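Local coordinates for protein CCMAN5 (Cellulosimicrobium cellulans, PDB 2XSG) that hydrolyses alpha-mannosidic bonds as a calcium-binding family 92 glycosidase and enables mannose-6-phosphate modification of yeast-made human lysosomal enzymes, at residues 352-357 / 534-539; 545-550 / 591-596; 622-627 / 632-637; 653-658 / 665-670. All coordinates share one frame; numbering follows the deposited sequence.

Contact 1: residues 352-357 / 534-539; sequences ATWDDF and LYQGTL
Trp-354, in the first turn of the helix that begins at Thr-353, faces the irregular loop at Tyr-535 with 11.1 Å between their CA atoms, a separation spanned mainly by the indole of Trp-354. The Trp-354 side chain swings CG away from its own N (chi1 -169°), which carries the indole over to the loop. Its six-membered ring presents an edge to Tyr-535: CZ2 lies 4.2 Å from Tyr-535 CB, and Tyr-535 O sits near the ring plane. CZ3 of Trp-354 is also 3.6 Å from OE1 of Gln-536, whose amide plane is only 12° from that of the indole. Trp-354 NE1 is engaged by Gln-460, and Arg-405 makes a cation-pi contact with the ring. A water closes the gap, donating to Asp-355 OD2 at 2.8 Å and to Gln-536 OE1 at 2.7 Å, while Gln-536 NE2 is held by Ala-625 O. Replacing Trp-354 by an alanine would probably open a gap beside Tyr-535 CB and leave Arg-405 without its aromatic partner. Calcium lies about 4 Å from the Gln-536 side chain, and a bound polyol, probably from the crystallisation solution, hydrogen-bonds Asp-355 OD1. This hydrated, polar margin beside an aromatic wall is consistent with a sugar-binding pocket.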
# COMPACT_ATOMS: atom_id res chain seq x y z
N ALA A 352 -7.17 -1.92 1.43
CA ALA A 352 -7.43 -1.52 0.05
C ALA A 352 -7.23 -2.79 -0.77
O ALA A 352 -6.48 -2.81 -1.75
CB ALA A 352 -6.47 -0.45 -0.39
N THR A 353 -7.92 -3.84 -0.36
CA THR A 353 -7.57 -5.18 -0.78
C THR A 353 -7.84 -5.50 -2.26
O THR A 353 -7.19 -6.39 -2.82
CB THR A 353 -8.18 -6.18 0.22
OG1 THR A 353 -7.86 -5.72 1.54
CG2 THR A 353 -7.62 -7.60 0.02
N TRP A 354 -8.77 -4.78 -2.89
CA TRP A 354 -9.00 -4.88 -4.34
C TRP A 354 -7.70 -4.59 -5.12
O TRP A 354 -7.38 -5.28 -6.10
CB TRP A 354 -10.09 -3.90 -4.77
CG TRP A 354 -10.63 -4.06 -6.17
CD1 TRP A 354 -11.70 -4.82 -6.56
CD2 TRP A 354 -10.16 -3.40 -7.36
NE1 TRP A 354 -11.90 -4.70 -7.92
CE2 TRP A 354 -10.99 -3.82 -8.43
CE3 TRP A 354 -9.12 -2.50 -7.63
CZ2 TRP A 354 -10.80 -3.38 -9.75
CZ3 TRP A 354 -8.93 -2.06 -8.94
CH2 TRP A 354 -9.77 -2.50 -9.99
N ASP A 355 -6.94 -3.59 -4.66
CA ASP A 355 -5.65 -3.24 -5.26
C ASP A 355 -4.49 -4.06 -4.73
O ASP A 355 -3.57 -4.39 -5.47
CB ASP A 355 -5.28 -1.75 -5.03
CG ASP A 355 -6.37 -0.81 -5.44
OD1 ASP A 355 -6.92 -0.09 -4.57
OD2 ASP A 355 -6.67 -0.77 -6.65
N ASP A 356 -4.49 -4.35 -3.43
CA ASP A 356 -3.24 -4.77 -2.80
C ASP A 356 -3.08 -6.23 -2.41
O ASP A 356 -2.08 -6.58 -1.79
CB ASP A 356 -2.92 -3.87 -1.60
CG ASP A 356 -3.71 -4.22 -0.36
OD1 ASP A 356 -4.49 -5.21 -0.38
OD2 ASP A 356 -3.55 -3.49 0.65
N PHE A 357 -4.05 -7.07 -2.77
CA PHE A 357 -4.12 -8.42 -2.21
C PHE A 357 -2.84 -9.26 -2.34
O PHE A 357 -2.52 -10.02 -1.44
CB PHE A 357 -5.38 -9.20 -2.69
CG PHE A 357 -5.35 -9.62 -4.15
CD1 PHE A 357 -4.95 -10.92 -4.52
CD2 PHE A 357 -5.79 -8.75 -5.14
CE1 PHE A 357 -4.94 -11.33 -5.86
CE2 PHE A 357 -5.79 -9.15 -6.51
CZ PHE A 357 -5.36 -10.43 -6.86
N LEU A 534 -14.78 -3.29 -18.17
CA LEU A 534 -13.64 -3.55 -17.30
C LEU A 534 -13.14 -2.33 -16.54
O LEU A 534 -13.16 -1.21 -17.04
CB LEU A 534 -12.46 -4.13 -18.09
CG LEU A 534 -12.57 -5.49 -18.76
CD1 LEU A 534 -11.33 -5.71 -19.61
CD2 LEU A 534 -12.71 -6.62 -17.75
N TYR A 535 -12.66 -2.57 -15.32
CA TYR A 535 -12.11 -1.51 -14.50
C TYR A 535 -10.58 -1.43 -14.54
O TYR A 535 -9.90 -2.37 -14.13
CB TYR A 535 -12.62 -1.64 -13.06
CG TYR A 535 -13.99 -1.02 -12.89
CD1 TYR A 535 -14.13 0.28 -12.36
CD2 TYR A 535 -15.15 -1.71 -13.28
CE1 TYR A 535 -15.40 0.86 -12.22
CE2 TYR A 535 -16.41 -1.13 -13.15
CZ TYR A 535 -16.52 0.16 -12.63
OH TYR A 535 -17.77 0.74 -12.49
N GLN A 536 -10.08 -0.29 -15.03
CA GLN A 536 -8.65 0.03 -15.03
C GLN A 536 -7.78 -1.00 -15.76
O GLN A 536 -6.64 -1.25 -15.35
CB GLN A 536 -8.15 0.20 -13.61
CG GLN A 536 -8.40 1.54 -12.94
CD GLN A 536 -7.66 1.58 -11.59
OE1 GLN A 536 -8.16 1.07 -10.59
NE2 GLN A 536 -6.44 2.18 -11.58
N GLY A 537 -8.31 -1.58 -16.84
CA GLY A 537 -7.50 -2.48 -17.66
C GLY A 537 -8.15 -2.97 -18.94
O GLY A 537 -9.26 -2.55 -19.29
N THR A 538 -7.44 -3.88 -19.61
CA THR A 538 -7.84 -4.40 -20.91
C THR A 538 -8.14 -5.89 -20.78
O THR A 538 -7.74 -6.52 -19.78
CB THR A 538 -6.70 -4.27 -21.95
OG1 THR A 538 -5.68 -5.22 -21.64
CG2 THR A 538 -6.10 -2.86 -21.97
N LEU A 539 -8.80 -6.45 -21.78
CA LEU A 539 -9.05 -7.89 -21.81
C LEU A 539 -7.76 -8.74 -21.77
O LEU A 539 -7.70 -9.71 -21.03
CB LEU A 539 -9.97 -8.28 -22.98
CG LEU A 539 -11.41 -7.77 -22.80
CD1 LEU A 539 -12.12 -7.64 -24.12
CD2 LEU A 539 -12.21 -8.63 -21.83
O HOH W 1 -7.67 1.53 -7.94

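Contact 2: residues 545-550 / 591-596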
# COMPACT_ATOMS: atom_id res chain seq x y z
N TYR A 545 -6.35 -13.24 -15.08
CA TYR A 545 -6.78 -12.95 -13.70
C TYR A 545 -6.92 -14.17 -12.80
O TYR A 545 -6.55 -14.12 -11.61
CB TYR A 545 -8.08 -12.13 -13.67
CG TYR A 545 -8.31 -11.41 -12.36
CD1 TYR A 545 -9.00 -12.03 -11.31
CD2 TYR A 545 -7.85 -10.11 -12.16
CE1 TYR A 545 -9.23 -11.37 -10.10
CE2 TYR A 545 -8.08 -9.44 -10.95
CZ TYR A 545 -8.75 -10.07 -9.93
OH TYR A 545 -8.96 -9.39 -8.75
N ASP A 546 -7.45 -15.26 -13.36
CA ASP A 546 -7.76 -16.41 -12.54
C ASP A 546 -6.50 -17.24 -12.29
O ASP A 546 -6.34 -18.36 -12.80
CB ASP A 546 -8.96 -17.18 -13.12
CG ASP A 546 -10.26 -16.41 -12.94
OD1 ASP A 546 -10.31 -15.56 -12.02
OD2 ASP A 546 -11.22 -16.65 -13.70
N ALA A 547 -5.60 -16.62 -11.52
CA ALA A 547 -4.24 -17.11 -11.36
C ALA A 547 -4.11 -18.39 -10.52
O ALA A 547 -3.01 -18.93 -10.39
CB ALA A 547 -3.34 -16.00 -10.79
N TYR A 548 -5.25 -18.85 -9.99
CA TYR A 548 -5.36 -20.11 -9.26
C TYR A 548 -5.55 -21.31 -10.19
O TYR A 548 -5.66 -22.45 -9.72
CB TYR A 548 -6.54 -20.03 -8.28
CG TYR A 548 -7.86 -19.68 -8.95
CD1 TYR A 548 -8.76 -20.67 -9.33
CD2 TYR A 548 -8.20 -18.35 -9.22
CE1 TYR A 548 -9.95 -20.35 -9.97
CE2 TYR A 548 -9.37 -18.03 -9.84
CZ TYR A 548 -10.25 -19.02 -10.21
OH TYR A 548 -11.41 -18.67 -10.84
N ASP A 549 -5.60 -21.07 -11.50
CA ASP A 549 -5.78 -22.15 -12.47
C ASP A 549 -5.23 -21.86 -13.87
O ASP A 549 -5.98 -21.84 -14.87
CB ASP A 549 -7.25 -22.59 -12.54
CG ASP A 549 -7.40 -24.09 -12.74
OD1 ASP A 549 -6.46 -24.72 -13.29
OD2 ASP A 549 -8.44 -24.64 -12.36
N MET A 550 -3.92 -21.66 -13.92
CA MET A 550 -3.18 -21.51 -15.15
C MET A 550 -3.31 -22.74 -16.03
O MET A 550 -3.32 -22.61 -17.23
CB MET A 550 -1.69 -21.23 -14.86
CG MET A 550 -1.41 -19.78 -14.39
SD MET A 550 -1.85 -18.57 -15.65
CE MET A 550 -0.60 -18.89 -16.90
N ASP A 591 -2.52 -6.87 -14.01
CA ASP A 591 -1.69 -7.97 -14.51
C ASP A 591 -0.27 -7.96 -13.94
O ASP A 591 0.70 -8.22 -14.65
CB ASP A 591 -1.76 -8.10 -16.04
CG ASP A 591 -1.16 -6.91 -16.78
OD1 ASP A 591 -1.30 -5.75 -16.35
OD2 ASP A 591 -0.54 -7.15 -17.84
N LEU A 592 -0.17 -7.68 -12.63
CA LEU A 592 1.12 -7.66 -11.91
C LEU A 592 1.91 -8.95 -12.08
O LEU A 592 3.15 -8.92 -12.13
CB LEU A 592 0.92 -7.47 -10.41
CG LEU A 592 0.92 -6.12 -9.69
CD1 LEU A 592 0.59 -6.34 -8.19
CD2 LEU A 592 2.24 -5.38 -9.86
N GLN A 593 1.19 -10.06 -12.12
CA GLN A 593 1.80 -11.38 -12.19
C GLN A 593 2.27 -11.72 -13.60
O GLN A 593 3.00 -12.69 -13.77
CB GLN A 593 0.84 -12.45 -11.67
CG GLN A 593 -0.22 -12.93 -12.65
CD GLN A 593 -1.37 -11.97 -12.87
OE1 GLN A 593 -1.27 -10.76 -12.62
NE2 GLN A 593 -2.49 -12.51 -13.35
N ALA A 594 1.83 -10.96 -14.60
CA ALA A 594 2.05 -11.37 -16.01
C ALA A 594 3.50 -11.64 -16.40
O ALA A 594 3.75 -12.56 -17.16
CB ALA A 594 1.41 -10.40 -16.97
N PRO A 595 4.47 -10.84 -15.90
CA PRO A 595 5.86 -11.13 -16.24
C PRO A 595 6.37 -12.49 -15.79
O PRO A 595 7.29 -13.02 -16.39
CB PRO A 595 6.65 -10.03 -15.54
CG PRO A 595 5.66 -8.91 -15.38
CD PRO A 595 4.33 -9.53 -15.22
N TYR A 596 5.75 -13.05 -14.75
CA TYR A 596 6.16 -14.34 -14.22
C TYR A 596 5.43 -15.52 -14.85
O TYR A 596 5.64 -16.66 -14.44
CB TYR A 596 5.99 -14.36 -12.69
CG TYR A 596 6.81 -13.30 -11.97
CD1 TYR A 596 6.30 -12.02 -11.78
CD2 TYR A 596 8.09 -13.59 -11.50
CE1 TYR A 596 7.06 -11.04 -11.13
CE2 TYR A 596 8.85 -12.61 -10.86
CZ TYR A 596 8.33 -11.35 -10.67
OH TYR A 596 9.07 -10.38 -10.03
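Gln-593 points its amide at Tyr-545 and Ala-547, yet no hydrogen bond crosses between the two loops. Its NE2 stops 4.3 Å from Tyr-545 N, and a backbone N-H is in any case a donor like the amide nitrogen. The other neighbour is apolar: Ala-547 CB lies 4.4 Å from the same NE2 of Gln-593. The torsions explain the reach: CG sits between the backbone N and the carbonyl carbon (chi1 81°), and a bend at chi2 of -76° swings the amide toward the facing loop. Alanine suits position 547 because its single methyl meets the amide without obstructing it, whereas the ring of Tyr-545 packs against Val-459 and Gln-460 of helix 455-474.

Each loop is shaped by its own turns. Asp-546 centres an inverse gamma turn closed by Ala-547 N and Tyr-545 O at 2.7 Å, and it also starts a type I turn whose Asp-549 N bonds Asp-546 O. Asp-549 then caps the helix starting at Met-550, its carboxylate OD1 taking the N-H of Ala-552. Across the contact, another type I turn joins Ala-594 N to Asp-591 O at 3.0 Å and leads into a 3-10 turn. Both loops connect helices of the catalytic domain, which in this family is an (alpha/alpha)6 barrel. With only loose van der Waals contact between them, the loops are probably placed by these internal turns and by the surrounding helices more than by each other.

Contact 3: residues 622-627 / 632-637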
# COMPACT_ATOMS: atom_id res chain seq x y z
N ARG A 622 3.08 1.22 -22.65
CA ARG A 622 1.93 1.62 -23.44
C ARG A 622 0.79 2.16 -22.58
O ARG A 622 0.09 3.10 -22.97
CB ARG A 622 1.42 0.44 -24.30
CG ARG A 622 0.11 0.74 -25.05
CD ARG A 622 -0.32 -0.36 -26.02
NE ARG A 622 -1.65 -0.08 -26.58
CZ ARG A 622 -2.32 -0.87 -27.41
NH1 ARG A 622 -1.80 -2.01 -27.86
NH2 ARG A 622 -3.52 -0.50 -27.83
N TYR A 623 0.62 1.59 -21.39
CA TYR A 623 -0.53 1.92 -20.57
C TYR A 623 -0.24 2.72 -19.29
O TYR A 623 0.75 2.48 -18.61
CB TYR A 623 -1.30 0.64 -20.21
CG TYR A 623 -1.84 -0.13 -21.41
CD1 TYR A 623 -1.13 -1.19 -21.95
CD2 TYR A 623 -3.08 0.18 -21.96
CE1 TYR A 623 -1.63 -1.92 -23.03
CE2 TYR A 623 -3.58 -0.52 -23.05
CZ TYR A 623 -2.85 -1.58 -23.58
OH TYR A 623 -3.34 -2.30 -24.65
N ILE A 624 -1.13 3.66 -18.99
CA ILE A 624 -1.20 4.34 -17.68
C ILE A 624 -2.31 3.67 -16.88
O ILE A 624 -2.90 2.71 -17.35
CB ILE A 624 -1.40 5.89 -17.81
CG1 ILE A 624 -2.52 6.23 -18.81
CG2 ILE A 624 -0.08 6.58 -18.22
CD1 ILE A 624 -2.92 7.71 -18.84
N ALA A 625 -2.57 4.14 -15.66
CA ALA A 625 -3.48 3.46 -14.75
C ALA A 625 -4.90 4.00 -14.80
O ALA A 625 -5.78 3.49 -14.12
CB ALA A 625 -2.94 3.47 -13.33
N THR A 626 -5.11 5.04 -15.60
CA THR A 626 -6.41 5.70 -15.71
C THR A 626 -6.54 6.28 -17.12
O THR A 626 -5.59 6.22 -17.91
CB THR A 626 -6.61 6.78 -14.60
OG1 THR A 626 -7.97 7.18 -14.58
CG2 THR A 626 -5.70 8.02 -14.85
N GLY A 627 -7.72 6.80 -17.46
CA GLY A 627 -8.00 7.29 -18.82
C GLY A 627 -6.95 8.24 -19.38
O GLY A 627 -6.45 8.05 -20.49
N VAL A 632 1.65 13.56 -18.39
CA VAL A 632 2.34 12.95 -19.53
C VAL A 632 1.35 12.88 -20.68
O VAL A 632 0.17 12.60 -20.46
CB VAL A 632 2.89 11.52 -19.17
CG1 VAL A 632 1.74 10.49 -19.04
CG2 VAL A 632 3.97 11.05 -20.17
N PRO A 633 1.81 13.14 -21.92
CA PRO A 633 0.90 13.05 -23.06
C PRO A 633 0.23 11.67 -23.15
O PRO A 633 0.92 10.66 -23.33
CB PRO A 633 1.81 13.31 -24.26
CG PRO A 633 2.90 14.13 -23.73
CD PRO A 633 3.13 13.68 -22.32
N SER A 634 -1.09 11.66 -23.02
CA SER A 634 -1.83 10.42 -22.78
C SER A 634 -3.29 10.56 -23.19
O SER A 634 -3.81 11.68 -23.33
CB SER A 634 -1.76 10.03 -21.30
OG SER A 634 -2.14 11.10 -20.45
N GLY A 635 -3.95 9.43 -23.35
CA GLY A 635 -5.37 9.39 -23.68
C GLY A 635 -5.82 7.96 -23.87
O GLY A 635 -5.04 7.10 -24.31
N GLY A 636 -7.08 7.70 -23.54
CA GLY A 636 -7.67 6.38 -23.76
C GLY A 636 -6.96 5.31 -22.95
O GLY A 636 -6.91 4.16 -23.37
N GLY A 637 -6.41 5.70 -21.79
CA GLY A 637 -5.67 4.79 -20.91
C GLY A 637 -4.23 4.50 -21.34
O GLY A 637 -3.56 3.62 -20.77
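Two backbone hydrogen bonds join Gly-637 to the facing segment. Ile-624 N donates to Gly-637 O at 3.0 Å, approaching from well above the carbonyl plane (42° out of it), and Gly-637 N gives a shorter bond of 2.7 Å to Gly-627 O, closer to that carbonyl's plane. Weaker CA-H...O contacts add to them: the CA-H of Gly-637 is aimed almost straight at Thr-626 O, with 3.3 Å from CA to O, while Tyr-623 CA approaches Gly-637 O. Glycine fits position 637 since its phi of 79° is one that other residues tolerate poorly.

The apolar contact belongs to Ile-624. Its CG1 occupies the crowded position between backbone N and carbonyl carbon (chi1 47°), which carries CD1 to within 3.6 Å of Ser-634 CB, while CG2 meets Val-632 CG1 at 4.4 Å. With an alanine in place of Ile-624 the backbone bond could remain, but a gap would probably open against Ser-634 CB and Val-632 CG1. Ser-634 OG turns back to bond Val-632 O.

Strands 618-623 and 634-635 form the outer members of a three-stranded antiparallel sheet, with strand 638-646 between them; Ile-624 and Val-632 both rest on Phe-639 of that central strand.

Contact 4: residues 653-658 / 665-670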
# COMPACT_ATOMS: atom_id res chain seq x y z
N ARG A 653 9.82 11.68 -8.49
CA ARG A 653 8.97 11.08 -9.49
C ARG A 653 9.30 9.58 -9.48
O ARG A 653 10.07 9.09 -10.32
CB ARG A 653 9.22 11.70 -10.88
CG ARG A 653 8.97 13.20 -10.98
CD ARG A 653 9.10 13.67 -12.45
NE ARG A 653 8.57 15.03 -12.62
CZ ARG A 653 8.13 15.53 -13.78
NH1 ARG A 653 8.14 14.80 -14.88
NH2 ARG A 653 7.67 16.78 -13.83
N GLY A 654 8.74 8.86 -8.50
CA GLY A 654 9.20 7.50 -8.16
C GLY A 654 8.64 6.37 -9.01
O GLY A 654 9.35 5.40 -9.30
N MET A 655 7.36 6.49 -9.40
CA MET A 655 6.73 5.53 -10.28
C MET A 655 6.36 6.22 -11.57
O MET A 655 6.49 7.45 -11.69
CB MET A 655 5.43 4.99 -9.65
CG MET A 655 5.46 4.75 -8.16
SD MET A 655 6.36 3.26 -7.82
CE MET A 655 5.97 3.04 -6.09
N LEU A 656 5.83 5.45 -12.51
CA LEU A 656 5.21 6.01 -13.71
C LEU A 656 4.14 7.04 -13.31
O LEU A 656 3.55 6.93 -12.24
CB LEU A 656 4.55 4.90 -14.52
CG LEU A 656 5.51 3.87 -15.15
CD1 LEU A 656 4.70 2.73 -15.73
CD2 LEU A 656 6.39 4.51 -16.21
N PRO A 657 3.88 8.03 -14.19
CA PRO A 657 2.75 8.90 -13.91
C PRO A 657 1.45 8.05 -13.84
O PRO A 657 1.31 7.12 -14.63
CB PRO A 657 2.72 9.84 -15.12
CG PRO A 657 3.48 9.08 -16.21
CD PRO A 657 4.53 8.35 -15.48
N THR A 658 0.55 8.40 -12.92
CA THR A 658 -0.69 7.67 -12.57
C THR A 658 -0.50 6.37 -11.77
O THR A 658 -1.48 5.76 -11.30
CB THR A 658 -1.56 7.28 -13.79
OG1 THR A 658 -0.94 6.17 -14.46
CG2 THR A 658 -1.82 8.44 -14.75
N THR A 665 1.69 -1.51 -2.35
CA THR A 665 1.70 -2.67 -3.27
C THR A 665 2.86 -2.62 -4.28
O THR A 665 3.61 -3.59 -4.42
CB THR A 665 0.38 -2.84 -4.04
OG1 THR A 665 -0.69 -2.90 -3.10
CG2 THR A 665 0.41 -4.15 -4.88
N MET A 666 2.98 -1.51 -5.00
CA MET A 666 4.04 -1.41 -6.00
C MET A 666 5.43 -1.60 -5.33
O MET A 666 6.27 -2.34 -5.86
CB MET A 666 3.93 -0.13 -6.83
CG MET A 666 2.68 -0.10 -7.74
SD MET A 666 2.44 -1.66 -8.65
CE MET A 666 1.23 -1.15 -9.88
N SER A 667 5.63 -0.98 -4.16
CA SER A 667 6.86 -1.17 -3.36
C SER A 667 7.10 -2.63 -2.98
O SER A 667 8.23 -3.12 -3.09
CB SER A 667 6.83 -0.33 -2.09
OG SER A 667 6.77 1.05 -2.38
N THR A 668 6.04 -3.30 -2.51
CA THR A 668 6.10 -4.70 -2.12
C THR A 668 6.43 -5.62 -3.30
O THR A 668 7.22 -6.54 -3.16
CB THR A 668 4.79 -5.15 -1.45
OG1 THR A 668 4.48 -4.27 -0.37
CG2 THR A 668 4.91 -6.54 -0.90
N MET A 669 5.85 -5.35 -4.47
CA MET A 669 6.26 -6.09 -5.67
C MET A 669 7.73 -5.88 -6.04
O MET A 669 8.39 -6.79 -6.53
CB MET A 669 5.34 -5.77 -6.85
CG MET A 669 3.87 -6.05 -6.58
SD MET A 669 3.46 -7.72 -5.99
CE MET A 669 3.22 -7.50 -4.23
N PHE A 670 8.25 -4.68 -5.81
CA PHE A 670 9.67 -4.43 -6.05
C PHE A 670 10.53 -5.30 -5.13
O PHE A 670 11.50 -5.92 -5.57
CB PHE A 670 10.04 -2.96 -5.85
CG PHE A 670 11.48 -2.65 -6.16
CD1 PHE A 670 12.48 -2.92 -5.22
CD2 PHE A 670 11.84 -2.12 -7.39
CE1 PHE A 670 13.82 -2.66 -5.52
CE2 PHE A 670 13.19 -1.86 -7.70
CZ PHE A 670 14.17 -2.12 -6.76
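The terminal methyl of Met-655 makes the contact: CE lies 3.8 Å from Met-666 CB, touching the root of that side chain where it leaves the helix. Ser-667 is the other neighbour, its OG 4.3 Å from the same CE of Met-655, a distance of packing alone. Both methionines have CG beside the backbone N, a bend at chi2 and an extended last torsion, but they start from different backbones. Met-655 (chi1 -39°, chi2 -76°) delivers CE to the helix, while the end of Met-666 leads off from Met-655, so that its SD lies 3.9 Å from Leu-592 CD2. A long, unbranched, flexible chain suits both places, since each has to turn a corner in a buried setting.

The receiving surface is the first turns of helix 665-675, one of the helices of the helical catalytic domain; helices 306-318 and 353-366 also pack on it. Its opening turns are held by Met-669 N to Thr-665 O at 2.8 Å and by Phe-670 N to Met-666 O at 3.1 Å.

Farther out, Ser-667 OG is fixed by Asn-661 ND2 and His-314 ND1, which suits a small hydroxyl residue in a buried position. Thr-665 OG1 bonds the backbone O of Asp-662, a calcium ligand, and the Met-666 side chain passes about 5 Å from that ion. On the loop side, Met-655 is placed by a backbone hydrogen bond with Phe-23.

All four contacts follow one another along the chain, with none nesting or crossing. Contact 1 closes the longest loop, 176 residues, more than half helical, from the start of helix 353-366 to the loop before helix 539-542. Contact 2 closes 40 residues between two connecting loops, contact 3 four residues beside the three-stranded sheet, and contact 4 the six residues leading into helix 665-675. Cross-links join them: Ala-625 of contact 3 bridges contacts 1 and 4, its N probably hydrogen-bonded to Thr-658 OG1. Phe-357 packs on Tyr-545, joining contacts 1 and 2, while Leu-592 of contact 2 packs on Met-669 of contact 4. Contacts 2 and 3 do not touch.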